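Local coordinates for protein RNA polymerase ECF-subfamily sigma factor (Streptomyces venezuelae, PDB 6DXO) that probably directs RNA polymerase to promoters needed for aerial mycelium formation, and is captured here in complex with an anti-sigma factor, at residues Arg6-Glu11 against Thr57-Gly62; Glu13-Leu18 against Arg63-Trp68; Asp94-Leu99 against Glu105-Arg110; Glu119-Arg122 against Asn127-Ala130. All coordinates share one frame; numbering follows the deposited sequence.

In the fold
From the N terminus, interaction 1 fastens the turn after helix 4-7 to the loop that precedes helix 65-79. Interaction 2 opens a few residues later, on helix 12-31, and closes just after interaction 1, on helix 65-79. The two therefore cross along the chain and touch, with Phe58 packed against Phe65 and Trp68. Both belong to the helical region around sigma-70 region 2. Past an unmodelled break, interaction 3 closes the short loop between helices 89-98 and 101-112, about 25 Å from interaction 2 between centres. Interaction 4 follows in series, closing the turn between helices 117-124 and 128-144. It meets interaction 3 where Thr120 packs on Arg110 and Leu109, both contacts lying in region 4.

Interaction 1. Residues Arg6-Glu11 against Thr57-Gly62; sequences RAQAGE and TFTWQG
An inverse gamma turn centred on Phe58, in the loop ahead of helix 65-79, is held by Gln8, the second residue of a type I beta turn running from Ala7 to Gly10. Gln8 NE2 donates to Phe58 O at 3.0 Å, with an N-H...O angle of 150°. The acceptor lies close to the amide plane of Gln8, whereas the donor sits above the carbonyl plane of Phe58 and so misses the lone-pair direction. Glutamine suits this place because its chain is long enough to cross from one loop to the other and carries a donor at its end: extended beyond CG (chi2 173°), it brings the amide across to the turn. The same NE2 also bonds Ile55 O, so one amide nitrogen grips two backbone carbonyls. It lies near the ring plane of Phe58, at the edge, 3.8 Å from Phe58 CB, and the methyl CG2 of Thr59 comes within 4.2 Å of NE2. A leucine here would probably leave the carbonyls of Phe58 and Ile55 without this donor and the loop freer to shift. Ala7, ending helix 4-7, packs on Ile55, while the Phe58 ring stacks on Trp68 of helix 65-79.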
loop_
_atom_site.group_PDB
_atom_site.type_symbol
_atom_site.label_atom_id
_atom_site.label_comp_id
_atom_site.label_asym_id
_atom_site.label_seq_id
_atom_site.Cartn_x
_atom_site.Cartn_y
_atom_site.Cartn_z
ATOM N N ARG A 6 -8.539 15.436 -5.543
ATOM C CA ARG A 6 -9.598 14.625 -6.146
ATOM C C ARG A 6 -10.247 13.634 -5.169
ATOM O O ARG A 6 -11.448 13.393 -5.231
ATOM C CB ARG A 6 -9.095 13.876 -7.390
ATOM C CG ARG A 6 -8.843 14.752 -8.609
ATOM C CD ARG A 6 -8.898 13.937 -9.904
ATOM N NE ARG A 6 -8.938 12.495 -9.656
ATOM C CZ ARG A 6 -9.231 11.582 -10.578
ATOM N NH1 ARG A 6 -9.512 11.957 -11.817
ATOM N NH2 ARG A 6 -9.248 10.291 -10.262
ATOM N N ALA A 7 -9.449 13.036 -4.285
ATOM C CA ALA A 7 -10.001 12.156 -3.259
ATOM C C ALA A 7 -10.843 12.937 -2.253
ATOM O O ALA A 7 -11.803 12.414 -1.680
ATOM C CB ALA A 7 -8.878 11.440 -2.520
ATOM N N GLN A 8 -10.421 14.162 -1.980
ATOM C CA GLN A 8 -11.166 15.004 -1.054
ATOM C C GLN A 8 -12.504 15.413 -1.684
ATOM O O GLN A 8 -13.313 16.097 -1.050
ATOM C CB GLN A 8 -10.326 16.207 -0.639
ATOM C CG GLN A 8 -9.229 15.861 0.372
ATOM C CD GLN A 8 -8.270 17.023 0.656
ATOM O OE1 GLN A 8 -7.713 17.629 -0.261
ATOM N NE2 GLN A 8 -8.072 17.325 1.932
ATOM N N ALA A 9 -12.715 14.967 -2.927
ATOM C CA ALA A 9 -14.008 15.049 -3.620
ATOM C C ALA A 9 -14.742 13.706 -3.592
ATOM O O ALA A 9 -15.737 13.515 -4.288
ATOM C CB ALA A 9 -13.815 15.485 -5.053
ATOM N N GLY A 10 -14.242 12.768 -2.798
ATOM C CA GLY A 10 -14.914 11.490 -2.663
ATOM C C GLY A 10 -14.869 10.608 -3.900
ATOM O O GLY A 10 -15.580 9.609 -3.965
ATOM N N GLU A 11 -14.058 10.977 -4.888
ATOM C CA GLU A 11 -13.721 10.043 -5.961
ATOM C C GLU A 11 -12.894 8.947 -5.328
ATOM O O GLU A 11 -11.709 9.142 -5.044
ATOM C CB GLU A 11 -12.915 10.725 -7.067
ATOM C CG GLU A 11 -12.348 9.741 -8.086
ATOM C CD GLU A 11 -12.468 10.231 -9.514
ATOM O OE1 GLU A 11 -12.583 11.457 -9.719
ATOM O OE2 GLU A 11 -12.456 9.386 -10.433
ATOM N N THR A 57 -9.666 16.929 7.030
ATOM C CA THR A 57 -8.927 17.892 7.857
ATOM C C THR A 57 -7.600 18.264 7.211
ATOM O O THR A 57 -6.933 19.216 7.630
ATOM C CB THR A 57 -8.606 17.319 9.241
ATOM O OG1 THR A 57 -7.640 16.267 9.096
ATOM C CG2 THR A 57 -9.859 16.763 9.900
ATOM N N PHE A 58 -7.215 17.494 6.201
ATOM C CA PHE A 58 -5.941 17.679 5.521
ATOM C C PHE A 58 -5.959 18.931 4.664
ATOM O O PHE A 58 -6.032 18.856 3.435
ATOM C CB PHE A 58 -5.624 16.438 4.678
ATOM C CG PHE A 58 -4.241 16.432 4.092
ATOM C CD1 PHE A 58 -3.125 16.309 4.914
ATOM C CD2 PHE A 58 -4.055 16.506 2.735
ATOM C CE1 PHE A 58 -1.852 16.282 4.375
ATOM C CE2 PHE A 58 -2.782 16.485 2.191
ATOM C CZ PHE A 58 -1.680 16.370 3.019
ATOM N N THR A 59 -5.881 20.088 5.324
ATOM C CA THR A 59 -6.107 21.366 4.676
ATOM C C THR A 59 -5.192 22.475 5.210
ATOM O O THR A 59 -5.368 23.649 4.872
ATOM C CB THR A 59 -7.558 21.812 4.912
ATOM O OG1 THR A 59 -7.834 21.762 6.316
ATOM C CG2 THR A 59 -8.535 20.883 4.185
ATOM N N TRP A 60 -4.226 22.108 6.047
ATOM C CA TRP A 60 -3.304 23.093 6.610
ATOM C C TRP A 60 -2.232 23.531 5.612
ATOM O O TRP A 60 -1.879 22.793 4.693
ATOM C CB TRP A 60 -2.685 22.597 7.923
ATOM C CG TRP A 60 -1.921 21.316 7.816
ATOM C CD1 TRP A 60 -0.601 21.171 7.497
ATOM C CD2 TRP A 60 -2.429 19.997 8.035
ATOM N NE1 TRP A 60 -0.256 19.841 7.502
ATOM C CE2 TRP A 60 -1.359 19.101 7.832
ATOM C CE3 TRP A 60 -3.679 19.487 8.385
ATOM C CZ2 TRP A 60 -1.508 17.725 7.963
ATOM C CZ3 TRP A 60 -3.821 18.122 8.520
ATOM C CH2 TRP A 60 -2.745 17.257 8.307
ATOM N N GLN A 61 -1.709 24.735 5.825
ATOM C CA GLN A 61 -0.883 25.436 4.842
ATOM C C GLN A 61 0.224 24.640 4.128
ATOM O O GLN A 61 0.217 24.520 2.900
ATOM C CB GLN A 61 -0.296 26.707 5.460
ATOM C CG GLN A 61 0.060 27.743 4.428
ATOM C CD GLN A 61 -1.093 28.019 3.481
ATOM O OE1 GLN A 61 -2.224 28.246 3.913
ATOM N NE2 GLN A 61 -0.815 27.982 2.181
ATOM N N GLY A 62 1.179 24.111 4.884
ATOM C CA GLY A 62 2.334 23.470 4.269
ATOM C C GLY A 62 2.294 21.948 4.225
ATOM O O GLY A 62 3.334 21.289 4.320
#

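Interaction 2. Residues Glu13-Leu18 against Arg63-Trp68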
loop_
_atom_site.group_PDB
_atom_site.type_symbol
_atom_site.label_atom_id
_atom_site.label_comp_id
_atom_site.label_asym_id
_atom_site.label_seq_id
_atom_site.Cartn_x
_atom_site.Cartn_y
_atom_site.Cartn_z
ATOM N N GLU A 13 -11.731 6.121 -6.376
ATOM C CA GLU A 13 -10.616 5.593 -7.158
ATOM C C GLU A 13 -9.367 6.474 -7.065
ATOM O O GLU A 13 -8.245 5.979 -7.172
ATOM C CB GLU A 13 -11.021 5.380 -8.621
ATOM C CG GLU A 13 -9.847 5.094 -9.550
ATOM C CD GLU A 13 -9.144 3.774 -9.242
ATOM O OE1 GLU A 13 -9.738 2.919 -8.552
ATOM O OE2 GLU A 13 -7.993 3.598 -9.690
ATOM N N ALA A 14 -9.555 7.777 -6.860
ATOM C CA ALA A 14 -8.422 8.655 -6.649
ATOM C C ALA A 14 -7.671 8.236 -5.388
ATOM O O ALA A 14 -6.441 8.246 -5.372
ATOM C CB ALA A 14 -8.852 10.145 -6.562
ATOM N N PHE A 15 -8.395 7.839 -4.346
ATOM C CA PHE A 15 -7.708 7.387 -3.130
ATOM C C PHE A 15 -7.023 6.039 -3.401
ATOM O O PHE A 15 -5.955 5.753 -2.892
ATOM C CB PHE A 15 -8.650 7.264 -1.932
ATOM C CG PHE A 15 -7.920 7.157 -0.625
ATOM C CD1 PHE A 15 -7.551 8.299 0.070
ATOM C CD2 PHE A 15 -7.562 5.915 -0.108
ATOM C CE1 PHE A 15 -6.855 8.205 1.281
ATOM C CE2 PHE A 15 -6.856 5.815 1.096
ATOM C CZ PHE A 15 -6.500 6.957 1.775
ATOM N N GLY A 16 -7.635 5.219 -4.236
ATOM C CA GLY A 16 -6.967 3.985 -4.652
ATOM C C GLY A 16 -5.633 4.271 -5.321
ATOM O O GLY A 16 -4.620 3.589 -5.080
ATOM N N ARG A 17 -5.621 5.283 -6.176
ATOM C CA ARG A 17 -4.402 5.720 -6.832
ATOM C C ARG A 17 -3.363 6.259 -5.834
ATOM O O ARG A 17 -2.155 6.105 -6.041
ATOM C CB ARG A 17 -4.723 6.812 -7.852
ATOM C CG ARG A 17 -5.737 6.391 -8.902
ATOM C CD ARG A 17 -5.047 6.041 -10.206
ATOM N NE ARG A 17 -3.962 5.093 -9.999
ATOM C CZ ARG A 17 -2.730 5.255 -10.464
ATOM N NH1 ARG A 17 -2.420 6.332 -11.172
ATOM N NH2 ARG A 17 -1.805 4.336 -10.224
ATOM N N LEU A 18 -3.819 6.918 -4.776
ATOM C CA LEU A 18 -2.874 7.386 -3.761
ATOM C C LEU A 18 -2.205 6.162 -3.118
ATOM O O LEU A 18 -0.995 6.151 -2.906
ATOM C CB LEU A 18 -3.546 8.277 -2.707
ATOM C CG LEU A 18 -3.937 9.685 -3.192
ATOM C CD1 LEU A 18 -4.719 10.442 -2.122
ATOM C CD2 LEU A 18 -2.705 10.449 -3.634
ATOM N N ARG A 63 1.095 21.390 4.063
ATOM C CA ARG A 63 0.894 19.938 4.124
ATOM C C ARG A 63 1.531 19.182 2.954
ATOM O O ARG A 63 1.602 19.680 1.837
ATOM C CB ARG A 63 -0.599 19.614 4.199
ATOM C CG ARG A 63 -1.373 19.951 2.926
ATOM C CD ARG A 63 -2.859 20.100 3.199
ATOM N NE ARG A 63 -3.611 20.368 1.978
ATOM C CZ ARG A 63 -3.834 21.581 1.481
ATOM N NH1 ARG A 63 -3.349 22.653 2.105
ATOM N NH2 ARG A 63 -4.527 21.721 0.357
ATOM N N ASP A 64 1.988 17.965 3.227
ATOM C CA ASP A 64 2.576 17.106 2.207
ATOM C C ASP A 64 2.036 15.701 2.465
ATOM O O ASP A 64 2.149 15.194 3.572
ATOM C CB ASP A 64 4.107 17.137 2.299
ATOM C CG ASP A 64 4.778 16.340 1.187
ATOM O OD1 ASP A 64 5.189 16.953 0.183
ATOM O OD2 ASP A 64 4.887 15.101 1.319
ATOM N N PHE A 65 1.411 15.098 1.461
ATOM C CA PHE A 65 0.671 13.866 1.689
ATOM C C PHE A 65 1.562 12.675 2.069
ATOM O O PHE A 65 1.264 11.958 3.024
ATOM C CB PHE A 65 -0.214 13.511 0.498
ATOM C CG PHE A 65 -1.162 12.385 0.784
ATOM C CD1 PHE A 65 -2.215 12.564 1.661
ATOM C CD2 PHE A 65 -0.997 11.146 0.190
ATOM C CE1 PHE A 65 -3.094 11.522 1.936
ATOM C CE2 PHE A 65 -1.863 10.110 0.467
ATOM C CZ PHE A 65 -2.912 10.295 1.333
ATOM N N GLY A 66 2.648 12.483 1.324
ATOM C CA GLY A 66 3.627 11.458 1.644
ATOM C C GLY A 66 4.223 11.628 3.032
ATOM O O GLY A 66 4.343 10.673 3.793
ATOM N N ALA A 67 4.595 12.858 3.378
ATOM C CA ALA A 67 5.114 13.139 4.710
ATOM C C ALA A 67 4.071 12.861 5.788
ATOM O O ALA A 67 4.388 12.376 6.859
ATOM C CB ALA A 67 5.619 14.587 4.801
ATOM N N TRP A 68 2.808 13.146 5.486
ATOM C CA TRP A 68 1.730 12.906 6.433
ATOM C C TRP A 68 1.564 11.413 6.681
ATOM O O TRP A 68 1.421 10.970 7.814
ATOM C CB TRP A 68 0.427 13.494 5.868
ATOM C CG TRP A 68 -0.715 13.509 6.812
ATOM C CD1 TRP A 68 -0.678 13.754 8.149
ATOM C CD2 TRP A 68 -2.091 13.295 6.480
ATOM N NE1 TRP A 68 -1.943 13.688 8.681
ATOM C CE2 TRP A 68 -2.833 13.414 7.674
ATOM C CE3 TRP A 68 -2.761 12.992 5.288
ATOM C CZ2 TRP A 68 -4.227 13.251 7.715
ATOM C CZ3 TRP A 68 -4.142 12.823 5.325
ATOM C CH2 TRP A 68 -4.862 12.965 6.528
#
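Leu18 and Phe65 mark the nearest backbone approach of helix segment 13-18 and the start of helix 65-79, their CA atoms 9.2 Å apart, a spacing bridged here by a leucine and a phenylalanine. Residues 13-18 run within helix 12-31. Residues 63-68 lead into helix 65-79, whose N-cap is Asp64: its OD2 accepts from Ala67 N at 3.1 Å through the anti lone pair, in a nearly straight bond (165°). The short acidic side chain suits this end, where backbone N-H groups lack partners of their own. Immediately after the cap, Phe65 carries its ring across to the other helix, CG being anti to the backbone N (chi1 -170°). Leu18 CD1 makes an off-centre CH-pi contact with that ring, 4.3 Å from its centroid, and Leu18 CB touches Phe65 CE2 at 4.0 Å. Phe15 adds a looser contact, its CE1 lying 4.5 Å from Phe65 CZ. All three side chains are buried and apolar, which suits an interface with no hydrogen bond across it. Around them, Tyr22 meets Phe65 edge-to-face, and Phe15 also packs on Leu70 of the partner chain. Val4 of helix 4-7 touches both Leu18 and Phe65, and Leu52 of helix 37-53 lies against Phe15.

Interaction 3. Residues Asp94-Leu99 against Glu105-Arg110; sequences DAVRRL and ECVTLR
The first two helices of sigma-70 region 4, 89-98 and 101-112, meet at Val107, whose side chain packs against both Val96 and Leu99. Val96 CG1 and Val107 CG2 are 3.7 Å apart, the two side chains sliding past each other in opposite directions. Leu99 instead approaches tip to tip, its CD1 lying 3.7 Å from Val107 CG2 and 4.2 Å from Val107 CG1. Val107 holds CG2 between its backbone N and carbonyl carbon (chi1 of CG1 -62°), which aims this methyl at both partners at once. The CA atoms of Val96 and Val107 are only 7.8 Å apart, which favours compact residues, and branching at CB puts a methyl directly at the interface. Leucine, one carbon longer than valine, can carry a methyl to Val107. Thr108 borders the contact through its OG1, 4.4 Å from Val96 CG1; that hydroxyl is already bonded to Gln104 O, so a polar atom can lie beside apolar methyls. Arg97 forms a salt bridge with Asp42, part of the probable polymerase core-binding motif. Helix 128-144 covers the hairpin, with Ala138 on Val107 and Thr141 on Leu99, giving the small all-helical bundle characteristic of region 4 in sigma-70 factors.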
loop_
_atom_site.group_PDB
_atom_site.type_symbol
_atom_site.label_atom_id
_atom_site.label_comp_id
_atom_site.label_asym_id
_atom_site.label_seq_id
_atom_site.Cartn_x
_atom_site.Cartn_y
_atom_site.Cartn_z
ATOM N N ASP A 94 -12.239 -7.405 5.883
ATOM C CA ASP A 94 -11.353 -7.710 7.002
ATOM C C ASP A 94 -11.475 -9.192 7.372
ATOM O O ASP A 94 -10.547 -9.790 7.908
ATOM C CB ASP A 94 -11.594 -6.788 8.200
ATOM C CG ASP A 94 -12.826 -7.156 8.981
ATOM O OD1 ASP A 94 -13.894 -6.570 8.720
ATOM O OD2 ASP A 94 -12.725 -8.027 9.866
ATOM N N ALA A 95 -12.620 -9.784 7.051
ATOM C CA ALA A 95 -12.763 -11.233 7.133
ATOM C C ALA A 95 -11.767 -11.913 6.194
ATOM O O ALA A 95 -11.136 -12.900 6.560
ATOM C CB ALA A 95 -14.185 -11.650 6.800
ATOM N N VAL A 96 -11.615 -11.379 4.984
ATOM C CA VAL A 96 -10.669 -11.951 4.023
ATOM C C VAL A 96 -9.237 -11.903 4.547
ATOM O O VAL A 96 -8.459 -12.832 4.357
ATOM C CB VAL A 96 -10.724 -11.235 2.648
ATOM C CG1 VAL A 96 -9.647 -11.786 1.727
ATOM C CG2 VAL A 96 -12.100 -11.371 2.019
ATOM N N ARG A 97 -8.889 -10.799 5.207
ATOM C CA ARG A 97 -7.538 -10.630 5.728
ATOM C C ARG A 97 -7.215 -11.637 6.834
ATOM O O ARG A 97 -6.053 -11.834 7.175
ATOM C CB ARG A 97 -7.331 -9.195 6.229
ATOM C CG ARG A 97 -6.914 -8.214 5.145
ATOM C CD ARG A 97 -5.439 -7.839 5.276
ATOM N NE ARG A 97 -4.554 -9.001 5.215
ATOM C CZ ARG A 97 -3.244 -8.958 5.442
ATOM N NH1 ARG A 97 -2.661 -7.808 5.746
ATOM N NH2 ARG A 97 -2.514 -10.061 5.366
ATOM N N ARG A 98 -8.246 -12.280 7.379
ATOM C CA ARG A 98 -8.070 -13.246 8.469
ATOM C C ARG A 98 -7.821 -14.683 7.994
ATOM O O ARG A 98 -7.345 -15.520 8.763
ATOM C CB ARG A 98 -9.264 -13.205 9.427
ATOM C CG ARG A 98 -9.403 -11.901 10.199
ATOM C CD ARG A 98 -10.511 -11.999 11.231
ATOM N NE ARG A 98 -11.816 -12.192 10.606
ATOM C CZ ARG A 98 -12.806 -11.308 10.663
ATOM N NH1 ARG A 98 -12.643 -10.174 11.328
ATOM N NH2 ARG A 98 -13.960 -11.563 10.065
ATOM N N LEU A 99 -8.141 -14.970 6.733
ATOM C CA LEU A 99 -7.899 -16.301 6.177
ATOM C C LEU A 99 -6.416 -16.613 6.180
ATOM O O LEU A 99 -5.585 -15.706 6.133
ATOM C CB LEU A 99 -8.428 -16.394 4.739
ATOM C CG LEU A 99 -9.901 -16.075 4.508
ATOM C CD1 LEU A 99 -10.195 -15.961 3.012
ATOM C CD2 LEU A 99 -10.792 -17.124 5.164
ATOM N N GLU A 105 -5.071 -15.893 -0.585
ATOM C CA GLU A 105 -4.622 -15.732 -1.957
ATOM C C GLU A 105 -5.629 -16.293 -2.960
ATOM O O GLU A 105 -5.841 -15.707 -4.021
ATOM C CB GLU A 105 -3.273 -16.416 -2.163
ATOM C CG GLU A 105 -2.752 -16.294 -3.580
ATOM C CD GLU A 105 -1.315 -16.744 -3.706
ATOM O OE1 GLU A 105 -0.812 -17.383 -2.753
ATOM O OE2 GLU A 105 -0.690 -16.452 -4.751
ATOM N N CYS A 106 -6.238 -17.433 -2.633
ATOM C CA CYS A 106 -7.209 -18.037 -3.544
ATOM C C CYS A 106 -8.409 -17.108 -3.766
ATOM O O CYS A 106 -8.772 -16.810 -4.902
ATOM C CB CYS A 106 -7.674 -19.409 -3.036
ATOM S SG CYS A 106 -8.642 -20.360 -4.246
ATOM N N VAL A 107 -9.020 -16.637 -2.685
ATOM C CA VAL A 107 -10.174 -15.745 -2.825
ATOM C C VAL A 107 -9.805 -14.419 -3.503
ATOM O O VAL A 107 -10.594 -13.862 -4.254
ATOM C CB VAL A 107 -10.896 -15.460 -1.478
ATOM C CG1 VAL A 107 -11.457 -16.742 -0.877
ATOM C CG2 VAL A 107 -9.981 -14.743 -0.504
ATOM N N THR A 108 -8.606 -13.918 -3.236
ATOM C CA THR A 108 -8.169 -12.652 -3.830
ATOM C C THR A 108 -8.005 -12.797 -5.342
ATOM O O THR A 108 -8.561 -12.029 -6.120
ATOM C CB THR A 108 -6.857 -12.191 -3.208
ATOM O OG1 THR A 108 -7.049 -12.033 -1.792
ATOM C CG2 THR A 108 -6.420 -10.849 -3.804
ATOM N N LEU A 109 -7.271 -13.816 -5.759
ATOM C CA LEU A 109 -7.105 -14.066 -7.190
ATOM C C LEU A 109 -8.430 -14.372 -7.894
ATOM O O LEU A 109 -8.699 -13.825 -8.957
ATOM C CB LEU A 109 -6.118 -15.206 -7.413
ATOM C CG LEU A 109 -4.645 -15.001 -7.049
ATOM C CD1 LEU A 109 -3.972 -16.362 -6.984
ATOM C CD2 LEU A 109 -3.950 -14.109 -8.046
ATOM N N ARG A 110 -9.242 -15.258 -7.314
ATOM C CA ARG A 110 -10.490 -15.681 -7.974
ATOM C C ARG A 110 -11.551 -14.586 -8.035
ATOM O O ARG A 110 -12.204 -14.387 -9.070
ATOM C CB ARG A 110 -11.095 -16.907 -7.276
ATOM C CG ARG A 110 -10.320 -18.192 -7.470
ATOM C CD ARG A 110 -10.635 -18.854 -8.813
ATOM N NE ARG A 110 -11.994 -19.382 -8.837
ATOM C CZ ARG A 110 -12.955 -18.973 -9.658
ATOM N NH1 ARG A 110 -12.720 -18.023 -10.555
ATOM N NH2 ARG A 110 -14.157 -19.521 -9.585
#

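Interaction 4. Residues Glu119-Arg122 against Asn127-Ala130; sequences ETAR and NEGA
Ala121 and Glu128, the two residues most covered by this contact, meet across the turn of the helix-turn-helix of sigma-70 region 4, formed by helices 117-124 and 128-144. Their CA atoms are 5.5 Å apart, a closeness that a small side chain allows. Ala121 CB sits 3.9 Å from Glu128 N and 4.0 Å from Glu128 CG, so the methyl rests on the very start of the second helix. Alanine suits such a place, its single methyl fitting against the backbone at the start of the second helix; small residues are familiar at this point of the first helix of the motif. Ala121 also packs on Ile131, a turn further along helix 128-144.

Glu128 stretches back over the first helix, with its chain extended beyond CG, and brushes Val117 and Ala118. Its carboxylate ends near Arg122, whose chain is bent at chi2 (-65°) and comes round to meet it. Arg122 NH1 and Glu128 OE2 form a long salt bridge of 3.6 Å. The oxygen lies at the edge of the guanidinium, near its plane, and the two flat groups are turned 34° apart. A negative charge in the first turn of a helix would probably also be favoured by the helix dipole.

Asn127 serves as N-cap of that helix. Gly129 matches the cap, because a CB there would collide with Asn127 OD1, and the same oxygen accepts from Ala130 N at 2.6 Å, with an N-H...O angle of 159°.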
loop_
_atom_site.group_PDB
_atom_site.type_symbol
_atom_site.label_atom_id
_atom_site.label_comp_id
_atom_site.label_asym_id
_atom_site.label_seq_id
_atom_site.Cartn_x
_atom_site.Cartn_y
_atom_site.Cartn_z
ATOM N N GLU A 119 -6.557 -20.094 -14.389
ATOM C CA GLU A 119 -5.585 -19.018 -14.205
ATOM C C GLU A 119 -5.066 -19.026 -12.765
ATOM O O GLU A 119 -3.856 -18.965 -12.548
ATOM C CB GLU A 119 -6.188 -17.649 -14.566
ATOM C CG GLU A 119 -6.398 -17.436 -16.073
ATOM C CD GLU A 119 -7.555 -16.503 -16.386
ATOM O OE1 GLU A 119 -8.206 -15.974 -15.486
ATOM O OE2 GLU A 119 -7.826 -16.305 -17.671
ATOM N N THR A 120 -5.976 -19.131 -11.793
ATOM C CA THR A 120 -5.585 -19.206 -10.379
ATOM C C THR A 120 -4.661 -20.400 -10.102
ATOM O O THR A 120 -3.657 -20.297 -9.388
ATOM C CB THR A 120 -6.830 -19.252 -9.466
ATOM O OG1 THR A 120 -7.575 -18.035 -9.634
ATOM C CG2 THR A 120 -6.438 -19.396 -7.995
ATOM N N ALA A 121 -4.996 -21.545 -10.673
ATOM C CA ALA A 121 -4.142 -22.716 -10.517
ATOM C C ALA A 121 -2.718 -22.437 -10.999
ATOM O O ALA A 121 -1.747 -22.764 -10.306
ATOM C CB ALA A 121 -4.739 -23.920 -11.236
ATOM N N ARG A 122 -2.593 -21.808 -12.168
ATOM C CA ARG A 122 -1.273 -21.497 -12.716
ATOM C C ARG A 122 -0.482 -20.574 -11.798
ATOM O O ARG A 122 0.703 -20.809 -11.545
ATOM C CB ARG A 122 -1.359 -20.867 -14.110
ATOM C CG ARG A 122 -2.170 -21.642 -15.125
ATOM C CD ARG A 122 -1.561 -22.998 -15.461
ATOM N NE ARG A 122 -2.320 -23.641 -16.531
ATOM C CZ ARG A 122 -3.429 -24.352 -16.340
ATOM N NH1 ARG A 122 -3.909 -24.529 -15.114
ATOM N NH2 ARG A 122 -4.060 -24.887 -17.379
ATOM N N ASN A 127 -3.076 -27.678 -8.903
ATOM C CA ASN A 127 -3.955 -28.169 -9.954
ATOM C C ASN A 127 -5.363 -27.646 -9.740
ATOM O O ASN A 127 -5.730 -27.288 -8.622
ATOM C CB ASN A 127 -3.937 -29.702 -10.014
ATOM C CG ASN A 127 -4.469 -30.336 -8.748
ATOM O OD1 ASN A 127 -5.651 -30.207 -8.428
ATOM N ND2 ASN A 127 -3.598 -31.029 -8.019
ATOM N N GLU A 128 -6.145 -27.583 -10.811
ATOM C CA GLU A 128 -7.489 -27.026 -10.737
ATOM C C GLU A 128 -8.365 -27.734 -9.704
ATOM O O GLU A 128 -9.211 -27.101 -9.071
ATOM C CB GLU A 128 -8.144 -27.005 -12.119
ATOM C CG GLU A 128 -7.241 -26.391 -13.178
ATOM C CD GLU A 128 -7.888 -26.275 -14.539
ATOM O OE1 GLU A 128 -9.135 -26.298 -14.614
ATOM O OE2 GLU A 128 -7.142 -26.152 -15.536
ATOM N N GLY A 129 -8.154 -29.039 -9.523
ATOM C CA GLY A 129 -8.838 -29.766 -8.466
ATOM C C GLY A 129 -8.550 -29.178 -7.098
ATOM O O GLY A 129 -9.466 -28.920 -6.311
ATOM N N ALA A 130 -7.271 -28.958 -6.816
ATOM C CA ALA A 130 -6.854 -28.340 -5.565
ATOM C C ALA A 130 -7.422 -26.923 -5.422
ATOM O O ALA A 130 -7.740 -26.495 -4.315
ATOM C CB ALA A 130 -5.336 -28.324 -5.449
#